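Long-range contacts in uncharacterized protein (Bacteroides caccae, PDB 4L7A), which has no established function but is probably a zinc-dependent metallopeptidase that hydrolyses peptide bonds: residues V158-I163 with A234-Y239; M142-A147 with I199-A204; E22-L27 with K40-H45; V93-G98 with K117-M122. All blocks are in the same frame, centred on the assembly; numbering follows the deposited sequence. Where two conformers were deposited one is given.

Contact 1 (V158-I163 with A234-Y239); sequences VDYDKI and AMVKKY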
# COMPACT_ATOMS: atom_id res chain seq x y z
N VAL A 158 -3.79 -23.68 0.30
CA VAL A 158 -5.18 -23.85 0.64
C VAL A 158 -5.37 -24.06 2.12
O VAL A 158 -6.41 -23.71 2.65
CB VAL A 158 -5.85 -25.03 -0.13
CG1 VAL A 158 -5.81 -24.76 -1.62
CG2 VAL A 158 -5.19 -26.38 0.17
N ASP A 159 -4.38 -24.63 2.79
CA ASP A 159 -4.50 -24.81 4.24
C ASP A 159 -4.65 -23.50 5.05
O ASP A 159 -5.13 -23.56 6.17
CB ASP A 159 -3.32 -25.61 4.79
CG ASP A 159 -3.41 -27.12 4.46
OD1 ASP A 159 -4.45 -27.64 3.98
OD2 ASP A 159 -2.40 -27.77 4.72
N TYR A 160 -4.30 -22.34 4.50
CA TYR A 160 -4.46 -21.06 5.20
C TYR A 160 -5.90 -20.87 5.55
O TYR A 160 -6.23 -20.41 6.66
CB TYR A 160 -3.99 -19.86 4.34
CG TYR A 160 -3.95 -18.56 5.07
CD1 TYR A 160 -5.09 -17.79 5.21
CD2 TYR A 160 -2.77 -18.07 5.61
CE1 TYR A 160 -5.05 -16.59 5.90
CE2 TYR A 160 -2.70 -16.89 6.26
CZ TYR A 160 -3.83 -16.15 6.42
OH TYR A 160 -3.75 -14.97 7.10
N ASP A 161 -6.76 -21.21 4.60
CA ASP A 161 -8.18 -21.02 4.73
C ASP A 161 -8.76 -21.78 5.88
O ASP A 161 -9.77 -21.36 6.43
CB ASP A 161 -8.88 -21.48 3.47
CG ASP A 161 -8.57 -20.59 2.27
OD1 ASP A 161 -7.74 -19.68 2.32
OD2 ASP A 161 -9.14 -20.81 1.20
N LYS A 162 -8.16 -22.89 6.27
CA LYS A 162 -8.74 -23.68 7.35
C LYS A 162 -8.45 -23.11 8.72
O LYS A 162 -9.19 -23.40 9.67
CB LYS A 162 -8.15 -25.10 7.38
CG LYS A 162 -8.44 -25.90 6.17
CD LYS A 162 -7.77 -27.24 6.33
CE LYS A 162 -7.98 -28.12 5.13
NZ LYS A 162 -7.35 -29.44 5.44
N ILE A 163 -7.36 -22.36 8.84
CA ILE A 163 -6.89 -21.94 10.16
C ILE A 163 -8.02 -21.28 10.98
O ILE A 163 -8.25 -21.65 12.11
CB ILE A 163 -5.67 -21.03 10.07
CG1 ILE A 163 -4.48 -21.83 9.53
CG2 ILE A 163 -5.29 -20.50 11.44
CD1 ILE A 163 -3.36 -21.00 9.04
N ALA A 234 3.68 -17.30 9.82
CA ALA A 234 4.72 -18.21 9.39
C ALA A 234 4.39 -18.74 7.99
O ALA A 234 5.26 -18.87 7.12
CB ALA A 234 4.85 -19.34 10.35
N MSE A 235 3.12 -19.02 7.77
CA MSE A 235 2.68 -19.54 6.48
C MSE A 235 2.87 -18.51 5.35
O MSE A 235 3.33 -18.85 4.25
CB MSE A 235 1.23 -19.98 6.56
CG MSE A 235 0.85 -20.82 5.33
SE MSE A 235 -0.85 -21.76 5.57
CE MSE A 235 -0.38 -22.97 6.98
N VAL A 236 2.55 -17.26 5.63
CA VAL A 236 2.82 -16.16 4.68
C VAL A 236 4.33 -16.01 4.38
O VAL A 236 4.72 -15.91 3.23
CB VAL A 236 2.26 -14.81 5.19
CG1 VAL A 236 2.63 -13.64 4.25
CG2 VAL A 236 0.75 -14.89 5.28
N LYS A 237 5.15 -15.96 5.42
CA LYS A 237 6.58 -15.92 5.23
C LYS A 237 7.03 -17.06 4.29
O LYS A 237 7.82 -16.84 3.37
CB LYS A 237 7.29 -16.01 6.55
CG LYS A 237 7.30 -14.72 7.31
CD LYS A 237 8.05 -14.91 8.67
CE LYS A 237 8.15 -13.55 9.39
NZ LYS A 237 8.38 -13.75 10.87
N LYS A 238 6.54 -18.27 4.54
CA LYS A 238 6.91 -19.44 3.77
C LYS A 238 6.45 -19.32 2.32
O LYS A 238 7.18 -19.63 1.41
CB LYS A 238 6.35 -20.70 4.43
CG LYS A 238 6.68 -22.00 3.66
CD LYS A 238 6.33 -23.27 4.46
CE LYS A 238 6.21 -24.51 3.55
NZ LYS A 238 7.49 -24.83 2.84
N TYR A 239 5.22 -18.85 2.12
CA TYR A 239 4.68 -18.61 0.81
C TYR A 239 5.54 -17.56 0.05
O TYR A 239 5.88 -17.77 -1.13
CB TYR A 239 3.24 -18.08 0.90
CG TYR A 239 2.72 -17.45 -0.40
CD1 TYR A 239 2.36 -18.25 -1.50
CD2 TYR A 239 2.61 -16.08 -0.54
CE1 TYR A 239 1.90 -17.68 -2.70
CE2 TYR A 239 2.14 -15.50 -1.73
CZ TYR A 239 1.80 -16.31 -2.80
OH TYR A 239 1.34 -15.71 -3.97

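Contact 2 (M142-A147 with I199-A204); sequences MHHEFA and IAEVTA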
# COMPACT_ATOMS: atom_id res chain seq x y z
N MSE A 142 -2.17 -0.19 -0.28
CA MSE A 142 -1.38 -0.56 -1.44
C MSE A 142 -0.73 -1.94 -1.31
O MSE A 142 -0.91 -2.77 -2.18
CB MSE A 142 -0.32 0.52 -1.76
CG MSE A 142 -0.98 1.79 -2.33
SE MSE A 142 0.24 3.32 -2.32
CE MSE A 142 0.97 3.00 -4.11
N HIS A 143 0.02 -2.16 -0.22
CA HIS A 143 0.62 -3.47 0.00
C HIS A 143 -0.42 -4.56 0.05
O HIS A 143 -0.18 -5.69 -0.37
CB HIS A 143 1.50 -3.54 1.27
CG HIS A 143 2.68 -2.64 1.20
ND1 HIS A 143 3.71 -2.84 0.29
CD2 HIS A 143 2.99 -1.50 1.87
CE1 HIS A 143 4.61 -1.88 0.43
NE2 HIS A 143 4.19 -1.04 1.36
N HIS A 144 -1.60 -4.24 0.54
CA HIS A 144 -2.66 -5.24 0.59
C HIS A 144 -3.00 -5.65 -0.87
O HIS A 144 -3.06 -6.82 -1.18
CB HIS A 144 -3.90 -4.71 1.33
CG HIS A 144 -5.12 -5.58 1.19
ND1 HIS A 144 -5.81 -6.08 2.28
CD2 HIS A 144 -5.80 -6.00 0.10
CE1 HIS A 144 -6.85 -6.78 1.86
NE2 HIS A 144 -6.89 -6.72 0.53
N GLU A 145 -3.22 -4.69 -1.74
CA GLU A 145 -3.59 -4.96 -3.15
C GLU A 145 -2.48 -5.62 -3.93
O GLU A 145 -2.77 -6.50 -4.75
CB GLU A 145 -3.99 -3.68 -3.82
CG GLU A 145 -5.28 -3.06 -3.23
CD GLU A 145 -6.51 -3.89 -3.55
OE1 GLU A 145 -6.61 -4.40 -4.71
OE2 GLU A 145 -7.36 -4.08 -2.66
N PHE A 146 -1.23 -5.23 -3.66
CA PHE A 146 -0.12 -5.90 -4.32
C PHE A 146 -0.05 -7.37 -3.91
O PHE A 146 0.11 -8.23 -4.76
CB PHE A 146 1.19 -5.19 -4.13
CG PHE A 146 1.14 -3.73 -4.44
CD1 PHE A 146 0.22 -3.20 -5.33
CD2 PHE A 146 2.01 -2.85 -3.82
CE1 PHE A 146 0.18 -1.83 -5.59
CE2 PHE A 146 1.99 -1.50 -4.10
CZ PHE A 146 1.07 -0.99 -4.97
N ALA A 147 -0.28 -7.64 -2.64
CA ALA A 147 -0.29 -8.98 -2.18
C ALA A 147 -1.37 -9.79 -2.85
O ALA A 147 -1.15 -10.93 -3.25
CB ALA A 147 -0.45 -9.03 -0.65
N ILE A 199 -5.24 -13.14 4.40
CA ILE A 199 -3.86 -13.24 4.07
C ILE A 199 -3.29 -11.91 3.46
O ILE A 199 -2.14 -11.55 3.77
CB ILE A 199 -3.58 -14.46 3.23
CG1 ILE A 199 -2.07 -14.60 3.06
CG2 ILE A 199 -4.35 -14.45 1.88
CD1 ILE A 199 -1.65 -15.87 2.36
N ALA A 200 -4.07 -11.15 2.68
CA ALA A 200 -3.61 -9.86 2.19
C ALA A 200 -3.37 -8.88 3.36
O ALA A 200 -2.41 -8.12 3.33
CB ALA A 200 -4.59 -9.23 1.16
N GLU A 201 -4.22 -8.95 4.39
CA GLU A 201 -4.10 -8.10 5.58
C GLU A 201 -2.91 -8.48 6.44
O GLU A 201 -2.21 -7.60 6.95
CB GLU A 201 -5.36 -8.15 6.42
CG GLU A 201 -6.56 -7.36 5.82
CD GLU A 201 -6.34 -5.85 5.91
OE1 GLU A 201 -6.66 -5.30 6.99
OE2 GLU A 201 -5.83 -5.24 4.94
N VAL A 202 -2.68 -9.77 6.63
CA VAL A 202 -1.53 -10.20 7.42
C VAL A 202 -0.29 -9.66 6.76
O VAL A 202 0.54 -9.07 7.38
CB VAL A 202 -1.51 -11.71 7.62
CG1 VAL A 202 -0.18 -12.18 8.20
CG2 VAL A 202 -2.65 -12.13 8.51
N THR A 203 -0.17 -9.82 5.45
CA THR A 203 0.98 -9.35 4.70
C THR A 203 1.17 -7.84 4.78
O THR A 203 2.26 -7.33 5.08
CB THR A 203 0.83 -9.74 3.19
OG1 THR A 203 0.54 -11.14 3.04
CG2 THR A 203 2.10 -9.42 2.41
N ALA A 204 0.08 -7.07 4.54
CA ALA A 204 0.13 -5.63 4.54
C ALA A 204 0.36 -5.04 5.93
O ALA A 204 1.07 -4.02 6.07
CB ALA A 204 -1.16 -5.07 4.00

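Contact 3 (E22-L27 with K40-H45); sequences EFDRWL and KYRMEH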
# COMPACT_ATOMS: atom_id res chain seq x y z
N GLU A 22 9.21 18.47 -17.64
CA GLU A 22 10.36 17.88 -16.90
C GLU A 22 9.87 16.73 -15.99
O GLU A 22 10.51 15.69 -15.92
CB GLU A 22 11.12 18.95 -16.08
CG GLU A 22 12.44 18.48 -15.40
CD GLU A 22 13.05 19.51 -14.41
OE1 GLU A 22 12.55 20.67 -14.35
OE2 GLU A 22 14.02 19.17 -13.68
N PHE A 23 8.75 16.93 -15.31
CA PHE A 23 8.15 15.86 -14.51
C PHE A 23 7.69 14.68 -15.41
O PHE A 23 7.90 13.53 -15.05
CB PHE A 23 7.01 16.42 -13.65
CG PHE A 23 6.52 15.49 -12.56
CD1 PHE A 23 7.33 14.54 -11.96
CD2 PHE A 23 5.22 15.61 -12.11
CE1 PHE A 23 6.83 13.73 -10.94
CE2 PHE A 23 4.72 14.78 -11.09
CZ PHE A 23 5.53 13.84 -10.53
N ASP A 24 7.10 14.96 -16.56
CA ASP A 24 6.69 13.88 -17.46
C ASP A 24 7.89 13.06 -17.83
O ASP A 24 7.85 11.85 -17.80
CB ASP A 24 6.02 14.37 -18.73
CG ASP A 24 4.71 15.08 -18.47
OD1 ASP A 24 4.12 14.94 -17.38
OD2 ASP A 24 4.28 15.83 -19.37
N ARG A 25 8.98 13.74 -18.13
CA ARG A 25 10.23 13.06 -18.49
C ARG A 25 10.68 12.19 -17.31
O ARG A 25 11.01 11.03 -17.49
CB ARG A 25 11.34 14.07 -18.92
CG ARG A 25 12.18 13.63 -20.14
CD ARG A 25 13.37 14.61 -20.49
NE ARG A 25 14.59 14.33 -19.71
CZ ARG A 25 15.10 15.11 -18.76
NH1 ARG A 25 14.54 16.26 -18.44
NH2 ARG A 25 16.20 14.75 -18.14
N TRP A 26 10.67 12.74 -16.10
CA TRP A 26 11.09 12.00 -14.91
C TRP A 26 10.19 10.76 -14.70
O TRP A 26 10.68 9.71 -14.30
CB TRP A 26 11.08 12.93 -13.72
CG TRP A 26 11.62 12.36 -12.51
CD1 TRP A 26 12.89 12.48 -12.07
CD2 TRP A 26 10.94 11.49 -11.57
NE1 TRP A 26 13.04 11.80 -10.89
CE2 TRP A 26 11.86 11.20 -10.55
CE3 TRP A 26 9.63 11.00 -11.48
CZ2 TRP A 26 11.54 10.41 -9.44
CZ3 TRP A 26 9.29 10.22 -10.36
CH2 TRP A 26 10.25 9.93 -9.36
N LEU A 27 8.89 10.90 -14.95
CA LEU A 27 7.96 9.78 -14.75
C LEU A 27 8.22 8.70 -15.82
O LEU A 27 8.19 7.48 -15.53
CB LEU A 27 6.52 10.24 -14.81
CG LEU A 27 6.15 11.12 -13.62
CD1 LEU A 27 4.83 11.82 -13.89
CD2 LEU A 27 6.04 10.30 -12.34
N LYS A 40 -0.20 9.28 -13.28
CA LYS A 40 -0.86 10.47 -13.82
C LYS A 40 -1.13 11.52 -12.75
O LYS A 40 -1.65 11.22 -11.67
CB LYS A 40 -2.17 10.08 -14.49
CG LYS A 40 -2.03 9.07 -15.61
CD LYS A 40 -3.27 9.09 -16.47
CE LYS A 40 -3.26 7.96 -17.49
NZ LYS A 40 -4.56 7.96 -18.21
N TYR A 41 -0.73 12.76 -13.04
CA TYR A 41 -1.01 13.87 -12.16
C TYR A 41 -1.80 14.96 -12.83
O TYR A 41 -2.45 15.74 -12.14
CB TYR A 41 0.26 14.44 -11.58
CG TYR A 41 1.10 15.12 -12.59
CD1 TYR A 41 1.93 14.40 -13.43
CD2 TYR A 41 1.07 16.50 -12.72
CE1 TYR A 41 2.71 15.04 -14.40
CE2 TYR A 41 1.82 17.14 -13.69
CZ TYR A 41 2.66 16.40 -14.51
OH TYR A 41 3.38 17.05 -15.46
N ARG A 42 -1.77 15.00 -14.16
CA ARG A 42 -2.44 16.07 -14.90
C ARG A 42 -3.93 15.80 -14.82
O ARG A 42 -4.40 14.72 -15.19
CB ARG A 42 -1.97 16.11 -16.35
CG ARG A 42 -0.51 16.61 -16.59
CD ARG A 42 -0.07 16.19 -18.01
NE ARG A 42 1.24 16.66 -18.45
CZ ARG A 42 1.49 17.86 -18.89
NH1 ARG A 42 0.53 18.77 -18.93
NH2 ARG A 42 2.71 18.19 -19.25
N MSE A 43 -4.67 16.81 -14.39
CA MSE A 43 -6.13 16.69 -14.23
C MSE A 43 -6.90 16.46 -15.54
O MSE A 43 -7.90 15.72 -15.57
CB MSE A 43 -6.66 17.95 -13.57
CG MSE A 43 -6.17 18.11 -12.13
SE MSE A 43 -6.53 19.88 -11.41
CE MSE A 43 -4.85 20.82 -11.92
N GLU A 44 -6.41 17.08 -16.60
CA GLU A 44 -6.95 16.89 -17.94
C GLU A 44 -6.90 15.44 -18.43
O GLU A 44 -7.68 15.09 -19.27
CB GLU A 44 -6.16 17.80 -18.92
CG GLU A 44 -4.67 17.38 -19.11
CD GLU A 44 -3.68 18.54 -19.17
OE1 GLU A 44 -3.83 19.41 -20.06
OE2 GLU A 44 -2.72 18.59 -18.37
N HIS A 45 -5.98 14.61 -17.91
CA HIS A 45 -5.89 13.17 -18.32
C HIS A 45 -6.56 12.18 -17.39
O HIS A 45 -6.52 10.98 -17.64
CB HIS A 45 -4.43 12.71 -18.48
CG HIS A 45 -3.66 13.51 -19.48
ND1 HIS A 45 -2.29 13.43 -19.60
CD2 HIS A 45 -4.07 14.43 -20.37
CE1 HIS A 45 -1.89 14.27 -20.53
NE2 HIS A 45 -2.95 14.91 -21.01

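Contact 4 (V93-G98 with K117-M122); sequences VIHLIG and KVTLYM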
# COMPACT_ATOMS: atom_id res chain seq x y z
N VAL A 93 -1.77 1.63 -13.32
CA VAL A 93 -1.98 3.08 -13.31
C VAL A 93 -2.11 3.60 -11.88
O VAL A 93 -2.74 2.94 -11.03
CB VAL A 93 -3.25 3.44 -14.12
CG1 VAL A 93 -3.56 4.93 -13.99
CG2 VAL A 93 -3.09 3.11 -15.58
N ILE A 94 -1.44 4.72 -11.61
CA ILE A 94 -1.56 5.47 -10.36
C ILE A 94 -2.07 6.87 -10.75
O ILE A 94 -1.54 7.45 -11.72
CB ILE A 94 -0.25 5.51 -9.60
CG1 ILE A 94 0.16 4.12 -9.15
CG2 ILE A 94 -0.39 6.34 -8.35
CD1 ILE A 94 1.61 4.01 -8.74
N HIS A 95 -3.17 7.35 -10.14
CA HIS A 95 -3.66 8.72 -10.42
C HIS A 95 -3.54 9.48 -9.14
O HIS A 95 -3.88 8.94 -8.11
CB HIS A 95 -5.15 8.74 -10.72
CG HIS A 95 -5.51 8.25 -12.08
ND1 HIS A 95 -6.81 8.25 -12.55
CD2 HIS A 95 -4.74 7.80 -13.10
CE1 HIS A 95 -6.83 7.80 -13.79
NE2 HIS A 95 -5.59 7.52 -14.15
N LEU A 96 -3.08 10.70 -9.20
CA LEU A 96 -3.15 11.60 -8.05
C LEU A 96 -4.26 12.58 -8.33
O LEU A 96 -4.34 13.14 -9.44
CB LEU A 96 -1.86 12.37 -7.85
CG LEU A 96 -0.59 11.59 -7.72
CD1 LEU A 96 0.52 12.52 -7.26
CD2 LEU A 96 -0.76 10.47 -6.71
N ILE A 97 -5.13 12.75 -7.35
CA ILE A 97 -6.22 13.72 -7.42
C ILE A 97 -6.19 14.56 -6.19
O ILE A 97 -5.98 14.07 -5.08
CB ILE A 97 -7.58 13.03 -7.54
CG1 ILE A 97 -7.65 12.27 -8.85
CG2 ILE A 97 -8.70 14.00 -7.51
CD1 ILE A 97 -9.01 11.46 -9.04
N GLY A 98 -6.42 15.86 -6.35
CA GLY A 98 -6.39 16.75 -5.17
C GLY A 98 -7.66 16.68 -4.32
O GLY A 98 -8.76 16.61 -4.85
N LYS A 117 -5.79 -0.15 -11.10
CA LYS A 117 -5.63 1.26 -10.97
C LYS A 117 -5.77 1.71 -9.50
O LYS A 117 -6.67 1.28 -8.82
CB LYS A 117 -6.67 1.95 -11.82
CG LYS A 117 -6.62 3.47 -11.71
CD LYS A 117 -7.55 4.14 -12.69
CE LYS A 117 -8.92 4.31 -12.09
NZ LYS A 117 -10.00 4.36 -13.15
N VAL A 118 -4.81 2.49 -9.02
CA VAL A 118 -4.83 3.08 -7.65
C VAL A 118 -4.92 4.60 -7.81
O VAL A 118 -4.12 5.20 -8.52
CB VAL A 118 -3.58 2.73 -6.85
CG1 VAL A 118 -3.65 3.26 -5.40
CG2 VAL A 118 -3.38 1.25 -6.71
N THR A 119 -5.86 5.22 -7.13
CA THR A 119 -5.98 6.63 -7.10
C THR A 119 -5.69 7.09 -5.71
O THR A 119 -6.24 6.56 -4.77
CB THR A 119 -7.40 7.06 -7.46
OG1 THR A 119 -7.66 6.64 -8.80
CG2 THR A 119 -7.56 8.56 -7.37
N LEU A 120 -4.81 8.07 -5.56
CA LEU A 120 -4.51 8.62 -4.29
C LEU A 120 -5.01 10.07 -4.25
O LEU A 120 -4.68 10.87 -5.12
CB LEU A 120 -3.02 8.61 -4.06
CG LEU A 120 -2.27 7.31 -4.29
CD1 LEU A 120 -0.82 7.53 -4.06
CD2 LEU A 120 -2.81 6.28 -3.31
N TYR A 121 -5.74 10.39 -3.18
CA TYR A 121 -6.24 11.71 -2.93
C TYR A 121 -5.24 12.37 -1.98
O TYR A 121 -4.87 11.82 -0.92
CB TYR A 121 -7.67 11.64 -2.34
CG TYR A 121 -8.65 11.17 -3.36
CD1 TYR A 121 -8.93 9.84 -3.56
CD2 TYR A 121 -9.33 12.09 -4.15
CE1 TYR A 121 -9.84 9.44 -4.55
CE2 TYR A 121 -10.24 11.72 -5.10
CZ TYR A 121 -10.48 10.39 -5.32
OH TYR A 121 -11.41 10.08 -6.30
N MSE A 122 -4.82 13.57 -2.37
CA MSE A 122 -3.79 14.29 -1.64
C MSE A 122 -4.00 15.79 -1.59
O MSE A 122 -4.74 16.33 -2.37
CB MSE A 122 -2.38 14.02 -2.23
CG MSE A 122 -2.31 13.73 -3.70
SE MSE A 122 -2.68 15.21 -4.95
CE MSE A 122 -0.95 16.10 -4.95

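Contact 1 (V158-I163 with A234-Y239)
D159 meets the long helix 211-244 through its backbone, C of D159 lying 4.2 Å from SE of M235, a selenomethionine. Y160 follows and carries most of the first segment's share. N of Y160 approaches SE of M235 to 3.7 Å. CB of Y160 stands 3.9 Å from SE of M235. CG of Y160 is anti to the backbone N (chi1 -172°), and SE of M235 lies at the ring edge. This is a Met-aromatic contact of the edge type: SE of M235 is 5.4 Å from the Y160 ring centroid and 75° off the ring normal. The contact joins the short, weakly bonded helix 160-163 to helix 211-244, a packing of two helical elements with no hydrogen bond between the segments. Farther along the ring, CE2 of Y160 reaches CG2 of V236 at 4.1 Å, the two side chains crossing obliquely. The phenol continues beyond both segments to hydrogen-bond D198 of helix 195-208. I163, one helical turn on, meets M235 tip to tip. The M235 chain bends at its last torsion (chi3 -66°), and CE of M235 comes 4.1 Å from CD1 of I163, whose side chain also touches I228 and Q231.

Contact 2 (M142-A147 with I199-A204)
The imidazole of H144 is held both from above and at its rim. CB of A200 sits almost directly over the ring centre, 3.4 Å from the centroid of the H144 ring, a CH-pi contact that covers one face. At the edge, ND1 of H144 donates to OE2 of E201 over 2.8 Å with an N-H...O angle of 154°. OE2 accepts through its anti lone pair and lies close to the imidazole plane, although the carboxylate is turned 51° against the ring. One bond and one covered face thus fix the rotation of H144. The other oxygen, OE1, is bound by K140 and T188, so the buried carboxylate is satisfied at both ends and probably stays ionised. Around this centre the helices pack through small side chains: CB of A204 lies 3.6 Å from N of H144, and CB of A147 lies 4.0 Å from CG2 of T203. T203 OG1 in turn donates to I199 O. With alanines at the interface (A147, A200, A204), the axes of the two segments approach to 8.1 Å, their directions 129° apart. H144-E145-F146-A147 opens an HExxH sequence, the zinc-binding helix motif of the Peptidase_MA clan; an acidic residue on ND1 of the first histidine, as in thermolysin, is consistent with E201 orienting a probable zinc ligand from the second shell.

Contact 3 (E22-L27 with K40-H45)
A salt-bridge network of D24, R42 and E44, set beside an oblique aromatic pair, F23 and Y41, joins helix 17-35 to the loop that follows strand 38-40. CG of Y41 occupies the crowded position between backbone N and carbonyl carbon (chi1 69°), with the ring directed toward the helix. CD2 of F23 comes over one face, 3.4 Å from CE1 of Y41; the ring planes meet at 44°. The opposite face is covered within the loop by CG of R42, offset toward the rim. L27, one turn after F23, bridges the two aromatics: its CD1 lies over the F23 ring and 3.9 Å from CE1 of Y41. At the polar rim of the same ring, OH of Y41 stands 2.9 Å from OD1 of D24, near the ring plane.

The second carboxylate oxygen serves R42. NH2 of R42 donates to OD2 of D24 over 2.8 Å at 156°, and NE of R42 reaches OD2 of D24 at 3.3 Å. The grip is therefore side-on, with two nitrogens on one oxygen, both arriving at its syn lone pair and almost in the guanidinium plane. NH1 of R42 meets OE2 of E44 at 3.3 Å, a weak bond that ties the arginine to its own loop. D24 and E44 thus hold the guanidinium from two edges and fix its orientation.

K20, earlier on helix 17-35, also touches Y41 and R42, while F23 packs on V63 and A66 of helix 59-81. Just before the loop, K40 ends strand 38-40, hydrogen-bonded through its backbone to I94 and L96 of strand 93-98.

Contact 4 (V93-G98 with K117-M122)
Strands 93-98 and 115-122 run parallel as the inner pair of a four-stranded mixed sheet, with 38-40 outside the first and the antiparallel 107-112 outside the second; a mixed sheet with one antiparallel edge strand is a feature of the zincin fold, so this pair probably belongs to its upper subdomain. The segment axes come within 4.6 Å and are inclined by 20°. Residue faces residue throughout, from V93 and K117 to G98 and M122. V118 and L120 turn their N-H and C=O groups to the neighbour, beginning with V118 N to V93 O at 2.9 Å, and H95 and I97 reply with both their backbone groups.

On the face carrying H95 and I97, two contacts are diagonal and one directly across. CD of K117, its chain bent at chi3 (89°), lies over one face of the H95 imidazole, offset toward the rim, a CH-pi contact 3.9 Å from CE1 of H95. The methyl CG2 of T119 fills the hollow between O of H95 and the tip of I97, 3.6 Å from I97 CD1. Directly across, I97 lies alongside Y121, I97 CG2 being 3.7 Å from Y121 CE2.

On the I94 face the bumps are aliphatic: L96 CD2 rests against L120 CB at 3.9 Å, the two leucines pointing the same way. At the end of the pair, where side chains diverge, selenomethionine M122 curls over so that its SE is 4.1 Å from CB of L96. L61, S62 and L65 of helix 59-81 touch M122 too. Its chi1 of 30° is off the staggered values, and SE of M122 comes 3.5 Å from O of I97.

Overall arrangement
Contacts 2, 3 and 4 are buried, contact 3 farther out (centre about 21 Å from the chain's centre, against 7 and 12 Å); contact 1, also with its centre about 21 Å out but on the opposite side from contacts 3 and 4, is partly buried. Contacts 1 and 2 are joined where helices 160-163 and 211-244 touch helix 195-208, and their segments alternate along the chain. Contacts 3 and 4 are joined by strand 38-40 beside 93-98. Chemistry varies with place: backbone hydrogen bonds dominate in the sheet, a buried histidine-carboxylate pair marks the probable zinc site, contact 3 mixes aromatic packing with ion pairs, and contact 1 is apolar and selenium-aromatic.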